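Local atomic coordinates of collagen adhesin (Staphylococcus aureus, PDB entry 2F68), a protein that acts as a cell-surface adhesin of Staphylococcus aureus that binds collagen, probably by wrapping its two domains around the triple helix in a "collagen hug". Residues A[154-159]-A[170-175]; A[166-171]-A[257-262]. All coordinates share one frame; numbering follows the deposited sequence.

Interaction 1: A[154-159]-A[170-175]; sequences YKTGDM and FLNINN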
loop_
_atom_site.group_PDB
_atom_site.type_symbol
_atom_site.label_atom_id
_atom_site.label_comp_id
_atom_site.label_asym_id
_atom_site.label_seq_id
_atom_site.Cartn_x
_atom_site.Cartn_y
_atom_site.Cartn_z
ATOM N N TYR A 154 -6.292 -18.897 -0.032
ATOM C CA TYR A 154 -6.163 -17.802 -0.989
ATOM C C TYR A 154 -4.976 -16.919 -0.613
ATOM O O TYR A 154 -4.592 -16.848 0.558
ATOM C CB TYR A 154 -7.458 -16.979 -1.074
ATOM C CG TYR A 154 -7.706 -16.048 0.097
ATOM C CD1 TYR A 154 -8.320 -16.508 1.261
ATOM C CD2 TYR A 154 -7.340 -14.702 0.032
ATOM C CE1 TYR A 154 -8.554 -15.655 2.336
ATOM C CE2 TYR A 154 -7.568 -13.842 1.102
ATOM C CZ TYR A 154 -8.175 -14.325 2.249
ATOM O OH TYR A 154 -8.405 -13.477 3.309
ATOM N N LYS A 155 -4.402 -16.252 -1.609
ATOM C CA LYS A 155 -3.236 -15.404 -1.397
ATOM C C LYS A 155 -3.526 -13.956 -1.786
ATOM O O LYS A 155 -4.081 -13.689 -2.855
ATOM C CB LYS A 155 -2.039 -15.949 -2.178
ATOM C CG LYS A 155 -0.692 -15.403 -1.726
ATOM C CD LYS A 155 0.465 -16.061 -2.470
ATOM C CE LYS A 155 0.456 -15.742 -3.962
ATOM N NZ LYS A 155 0.363 -14.283 -4.245
ATOM N N THR A 156 -3.148 -13.032 -0.905
ATOM C CA THR A 156 -3.383 -11.601 -1.114
ATOM C C THR A 156 -2.197 -10.755 -0.640
ATOM O O THR A 156 -1.305 -11.252 0.050
ATOM C CB THR A 156 -4.697 -11.130 -0.428
ATOM O OG1 THR A 156 -4.939 -9.751 -0.739
ATOM C CG2 THR A 156 -4.629 -11.306 1.091
ATOM N N GLY A 157 -2.195 -9.479 -1.021
ATOM C CA GLY A 157 -1.138 -8.550 -0.629
ATOM C C GLY A 157 -1.483 -7.097 -0.889
ATOM O O GLY A 157 -2.376 -6.793 -1.683
ATOM N N ASP A 158 -0.766 -6.198 -0.218
ATOM C CA ASP A 158 -0.968 -4.755 -0.373
ATOM C C ASP A 158 0.301 -3.957 -0.066
ATOM O O ASP A 158 1.295 -4.510 0.409
ATOM C CB ASP A 158 -2.137 -4.273 0.500
ATOM C CG ASP A 158 -1.906 -4.514 1.984
ATOM O OD1 ASP A 158 -1.175 -3.721 2.615
ATOM O OD2 ASP A 158 -2.473 -5.488 2.522
ATOM N N MET A 159 0.256 -2.658 -0.350
ATOM C CA MET A 159 1.355 -1.751 -0.039
ATOM C C MET A 159 0.907 -0.730 1.003
ATOM O O MET A 159 -0.132 -0.084 0.844
ATOM C CB MET A 159 1.847 -1.048 -1.308
ATOM C CG MET A 159 3.236 -0.431 -1.188
ATOM S SD MET A 159 3.790 0.399 -2.692
ATOM C CE MET A 159 4.050 -0.992 -3.794
ATOM N N PHE A 170 0.313 -12.119 2.016
ATOM C CA PHE A 170 -0.420 -12.932 2.985
ATOM C C PHE A 170 -0.791 -14.301 2.422
ATOM O O PHE A 170 -1.462 -14.399 1.391
ATOM C CB PHE A 170 -1.685 -12.202 3.455
ATOM C CG PHE A 170 -1.413 -10.957 4.256
ATOM C CD1 PHE A 170 -1.308 -9.717 3.629
ATOM C CD2 PHE A 170 -1.274 -11.021 5.639
ATOM C CE1 PHE A 170 -1.059 -8.563 4.367
ATOM C CE2 PHE A 170 -1.027 -9.873 6.387
ATOM C CZ PHE A 170 -0.919 -8.641 5.749
ATOM N N LEU A 171 -0.347 -15.353 3.106
ATOM C CA LEU A 171 -0.708 -16.726 2.760
ATOM C C LEU A 171 -1.712 -17.276 3.769
ATOM O O LEU A 171 -1.335 -17.780 4.829
ATOM C CB LEU A 171 0.537 -17.622 2.685
ATOM C CG LEU A 171 1.261 -17.776 1.343
ATOM C CD1 LEU A 171 1.974 -16.497 0.925
ATOM C CD2 LEU A 171 2.248 -18.931 1.412
ATOM N N ASN A 172 -2.992 -17.167 3.425
ATOM C CA ASN A 172 -4.079 -17.574 4.312
ATOM C C ASN A 172 -4.527 -19.013 4.057
ATOM O O ASN A 172 -5.274 -19.286 3.115
ATOM C CB ASN A 172 -5.258 -16.600 4.187
ATOM C CG ASN A 172 -4.879 -15.169 4.537
ATOM O OD1 ASN A 172 -4.318 -14.903 5.601
ATOM N ND2 ASN A 172 -5.195 -14.239 3.643
ATOM N N ILE A 173 -4.063 -19.925 4.910
ATOM C CA ILE A 173 -4.314 -21.359 4.753
ATOM C C ILE A 173 -5.365 -21.856 5.748
ATOM O O ILE A 173 -5.329 -21.498 6.929
ATOM C CB ILE A 173 -3.011 -22.191 4.922
ATOM C CG1 ILE A 173 -1.838 -21.527 4.187
ATOM C CG2 ILE A 173 -3.219 -23.626 4.437
ATOM C CD1 ILE A 173 -0.466 -22.031 4.608
ATOM N N ASN A 174 -6.289 -22.683 5.254
ATOM C CA ASN A 174 -7.367 -23.284 6.054
ATOM C C ASN A 174 -8.134 -22.255 6.891
ATOM O O ASN A 174 -8.158 -22.321 8.123
ATOM C CB ASN A 174 -6.830 -24.436 6.922
ATOM C CG ASN A 174 -7.934 -25.343 7.454
ATOM O OD1 ASN A 174 -9.071 -25.315 6.980
ATOM N ND2 ASN A 174 -7.594 -26.160 8.444
ATOM N N ASN A 175 -8.766 -21.313 6.197
ATOM C CA ASN A 175 -9.440 -20.172 6.820
ATOM C C ASN A 175 -10.648 -20.518 7.692
ATOM O O ASN A 175 -10.970 -19.783 8.628
ATOM C CB ASN A 175 -9.848 -19.154 5.751
ATOM C CG ASN A 175 -8.654 -18.531 5.054
ATOM O OD1 ASN A 175 -7.827 -17.871 5.684
ATOM N ND2 ASN A 175 -8.562 -18.734 3.745
#

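Interaction 2: A[166-171]-A[257-262]; sequences HVRWFL and NYKTKI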
loop_
_atom_site.group_PDB
_atom_site.type_symbol
_atom_site.label_atom_id
_atom_site.label_comp_id
_atom_site.label_asym_id
_atom_site.label_seq_id
_atom_site.Cartn_x
_atom_site.Cartn_y
_atom_site.Cartn_z
ATOM N N HIS A 166 8.257 -1.443 0.481
ATOM C CA HIS A 166 7.952 -2.850 0.733
ATOM C C HIS A 166 6.563 -3.244 0.240
ATOM O O HIS A 166 5.635 -2.431 0.250
ATOM C CB HIS A 166 8.084 -3.168 2.224
ATOM C CG HIS A 166 9.498 -3.189 2.715
ATOM N ND1 HIS A 166 10.130 -2.069 3.210
ATOM C CD2 HIS A 166 10.401 -4.194 2.788
ATOM C CE1 HIS A 166 11.362 -2.384 3.568
ATOM N NE2 HIS A 166 11.553 -3.668 3.321
ATOM N N VAL A 167 6.436 -4.496 -0.195
ATOM C CA VAL A 167 5.148 -5.060 -0.590
ATOM C C VAL A 167 4.796 -6.212 0.350
ATOM O O VAL A 167 5.527 -7.203 0.435
ATOM C CB VAL A 167 5.145 -5.553 -2.063
ATOM C CG1 VAL A 167 3.763 -6.058 -2.459
ATOM C CG2 VAL A 167 5.589 -4.446 -3.010
ATOM N N ARG A 168 3.679 -6.064 1.059
ATOM C CA ARG A 168 3.203 -7.088 1.988
ATOM C C ARG A 168 2.572 -8.250 1.230
ATOM O O ARG A 168 2.004 -8.063 0.153
ATOM C CB ARG A 168 2.184 -6.499 2.969
ATOM C CG ARG A 168 2.694 -5.326 3.794
ATOM C CD ARG A 168 1.539 -4.585 4.446
ATOM N NE ARG A 168 1.071 -5.235 5.669
ATOM C CZ ARG A 168 -0.157 -5.112 6.170
ATOM N NH1 ARG A 168 -1.070 -4.374 5.552
ATOM N NH2 ARG A 168 -0.476 -5.742 7.292
ATOM N N TRP A 169 2.685 -9.449 1.798
ATOM C CA TRP A 169 2.072 -10.646 1.226
ATOM C C TRP A 169 1.453 -11.507 2.322
ATOM O O TRP A 169 2.002 -11.613 3.418
ATOM C CB TRP A 169 3.098 -11.461 0.435
ATOM C CG TRP A 169 3.666 -10.743 -0.756
ATOM C CD1 TRP A 169 4.925 -10.230 -0.881
ATOM C CD2 TRP A 169 2.992 -10.456 -1.989
ATOM N NE1 TRP A 169 5.080 -9.645 -2.115
ATOM C CE2 TRP A 169 3.910 -9.768 -2.816
ATOM C CE3 TRP A 169 1.703 -10.714 -2.478
ATOM C CZ2 TRP A 169 3.580 -9.335 -4.104
ATOM C CZ3 TRP A 169 1.375 -10.280 -3.759
ATOM C CH2 TRP A 169 2.313 -9.600 -4.557
ATOM N N PHE A 170 0.313 -12.119 2.016
ATOM C CA PHE A 170 -0.420 -12.932 2.985
ATOM C C PHE A 170 -0.791 -14.301 2.422
ATOM O O PHE A 170 -1.462 -14.399 1.391
ATOM C CB PHE A 170 -1.685 -12.202 3.455
ATOM C CG PHE A 170 -1.413 -10.957 4.256
ATOM C CD1 PHE A 170 -1.308 -9.717 3.629
ATOM C CD2 PHE A 170 -1.274 -11.021 5.639
ATOM C CE1 PHE A 170 -1.059 -8.563 4.367
ATOM C CE2 PHE A 170 -1.027 -9.873 6.387
ATOM C CZ PHE A 170 -0.919 -8.641 5.749
ATOM N N LEU A 171 -0.347 -15.353 3.106
ATOM C CA LEU A 171 -0.708 -16.726 2.760
ATOM C C LEU A 171 -1.712 -17.276 3.769
ATOM O O LEU A 171 -1.335 -17.780 4.829
ATOM C CB LEU A 171 0.537 -17.622 2.685
ATOM C CG LEU A 171 1.261 -17.776 1.343
ATOM C CD1 LEU A 171 1.974 -16.497 0.925
ATOM C CD2 LEU A 171 2.248 -18.931 1.412
ATOM N N ASN A 257 2.497 -14.195 6.745
ATOM C CA ASN A 257 2.831 -12.877 6.218
ATOM C C ASN A 257 4.304 -12.819 5.808
ATOM O O ASN A 257 5.091 -13.679 6.207
ATOM C CB ASN A 257 2.511 -11.803 7.271
ATOM C CG ASN A 257 2.789 -10.385 6.786
ATOM O OD1 ASN A 257 3.524 -9.635 7.427
ATOM N ND2 ASN A 257 2.202 -10.014 5.652
ATOM N N TYR A 258 4.655 -11.832 4.982
ATOM C CA TYR A 258 6.054 -11.473 4.702
ATOM C C TYR A 258 6.169 -10.234 3.815
ATOM O O TYR A 258 5.317 -9.988 2.959
ATOM C CB TYR A 258 6.858 -12.644 4.112
ATOM C CG TYR A 258 6.347 -13.190 2.798
ATOM C CD1 TYR A 258 6.797 -12.675 1.583
ATOM C CD2 TYR A 258 5.431 -14.241 2.769
ATOM C CE1 TYR A 258 6.338 -13.181 0.374
ATOM C CE2 TYR A 258 4.965 -14.752 1.565
ATOM C CZ TYR A 258 5.422 -14.218 0.372
ATOM O OH TYR A 258 4.964 -14.724 -0.821
ATOM N N LYS A 259 7.234 -9.465 4.031
ATOM C CA LYS A 259 7.486 -8.242 3.273
ATOM C C LYS A 259 8.598 -8.439 2.248
ATOM O O LYS A 259 9.607 -9.092 2.528
ATOM C CB LYS A 259 7.841 -7.087 4.214
ATOM C CG LYS A 259 6.710 -6.651 5.136
ATOM C CD LYS A 259 7.161 -5.542 6.074
ATOM C CE LYS A 259 6.053 -5.152 7.041
ATOM N NZ LYS A 259 6.480 -4.062 7.961
ATOM N N THR A 260 8.401 -7.871 1.061
ATOM C CA THR A 260 9.390 -7.939 -0.013
ATOM C C THR A 260 9.893 -6.545 -0.380
ATOM O O THR A 260 9.109 -5.673 -0.765
ATOM C CB THR A 260 8.829 -8.640 -1.273
ATOM O OG1 THR A 260 7.573 -8.053 -1.634
ATOM C CG2 THR A 260 8.636 -10.132 -1.023
ATOM N N LYS A 261 11.203 -6.346 -0.250
ATOM C CA LYS A 261 11.844 -5.071 -0.568
ATOM C C LYS A 261 11.892 -4.846 -2.078
ATOM O O LYS A 261 12.380 -5.696 -2.825
ATOM C CB LYS A 261 13.257 -5.020 0.031
ATOM C CG LYS A 261 14.026 -3.721 -0.218
ATOM C CD LYS A 261 13.567 -2.593 0.699
ATOM C CE LYS A 261 14.365 -1.323 0.455
ATOM N NZ LYS A 261 13.958 -0.226 1.376
ATOM N N ILE A 262 11.380 -3.695 -2.511
ATOM C CA ILE A 262 11.343 -3.337 -3.928
ATOM C C ILE A 262 12.737 -2.971 -4.442
ATOM O O ILE A 262 13.387 -2.063 -3.917
ATOM C CB ILE A 262 10.335 -2.185 -4.201
ATOM C CG1 ILE A 262 8.899 -2.671 -3.968
ATOM C CG2 ILE A 262 10.499 -1.632 -5.620
ATOM C CD1 ILE A 262 7.858 -1.566 -3.938
#

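Interaction 1: A[154-159]-A[170-175]
Tyr-154 and Asn-172 meet on one face of a two-strand antiparallel pairing, with CB of Asn-172 over the phenol ring in a CH-pi contact, 4.3 Å from its centroid. The ring stands here because CG of Tyr-154 sits between the backbone N and carbonyl carbon (chi1 75°), which leans the ring toward the side chain of Asn-172. Ring and amide planes are 49° apart. ND2 of Asn-172 comes to 3.3 Å from CZ of Tyr-154, but its angle to the hydroxyl is too poor for a hydrogen bond, while OD1 of the same amide is hydrogen-bonded to OG of Ser-255. Asn-175 approaches the same ring at its edge, ND2 lying 3.3 Å from CD1 of Tyr-154; this amide is held by O of Val-151. Further along this face, CG2 of Thr-156 touches CB of Phe-170 at 3.9 Å, while O of Thr-156 lies in the plane of the phenyl ring, at its edge. O of Thr-156 also accepts from N of Phe-170 at 2.7 Å. On the buried face, Lys-155 and Leu-171 run side by side, CD of Lys-155 3.7 Å from CD1 of Leu-171, and the bent lysine chain delivers NZ to O of Asn-272. This is a beta hairpin at the edge of a five-stranded antiparallel sheet in the collagen-binding domain, its aromatic and amide-rich face probably part of the trench that receives collagen.

Interaction 2: A[166-171]-A[257-262]
His-166 lies across Lys-261, its imidazole against the aliphatic part of the lysine: NE2 of His-166 is 3.5 Å from CD of Lys-261. A bend at chi2 (78°) brings the lysine chain back along the ring, and ND1 of His-166 is hydrogen-bonded to OD2 of Asp-163. On the opposite face of the sheet, which is buried, Trp-169 and Tyr-258 carry the contact. CB of Trp-169 sits over the phenol face, 3.8 Å from the centroid of the Tyr-258 ring, and CD1 of Trp-169 reaches CE1 of Tyr-258 at 3.5 Å, the ring planes being 35° apart. Leu-171 closes on the rim of the phenol, and the hydroxyl of Tyr-258 bonds to OD1 of Asn-272. NE1 of Trp-169 donates to OG1 of Thr-260 at 3.0 Å, and OG1 of Thr-260 donates in turn to O of Val-167. That carbonyl accepts from N of Thr-260 as well, so a short chain of bonds fixes the indole to the backbone pairing. Asn-257, on the face of His-166, has ND2 over the Phe-170 ring, 3.3 Å from CE2 of Phe-170, and gives a weak bond to O of Trp-169. With five residue pairs in antiparallel register, the contact forms the middle of a beta sandwich sheet, with an aromatic, buried face and a partly exposed one on which Phe-170 lies among charged and amide side chains, consistent with the immunoglobulin-like fold of such adhesin domains.

Overall arrangement
Both contacts use strand 166-173, which lies between strands 154-156 and 252-262, so interaction 1 builds the edge of the sheet and interaction 2 its more central pairing. Interaction 2 is the larger and more buried, 682 against 399 Å². Interaction 1 relies on amide-aromatic contacts on its partly exposed face and a lysine on its buried one, whereas interaction 2 ties a buried indole to the backbone through Thr-260. Phe-170 and Leu-171 belong to both. The two are tied further by the salt bridge from OD1 of Asp-158 to NH1 of Arg-168, and by the buried Met-159, whose CE packs against CG2 of Val-167 and CD1 of Ile-262.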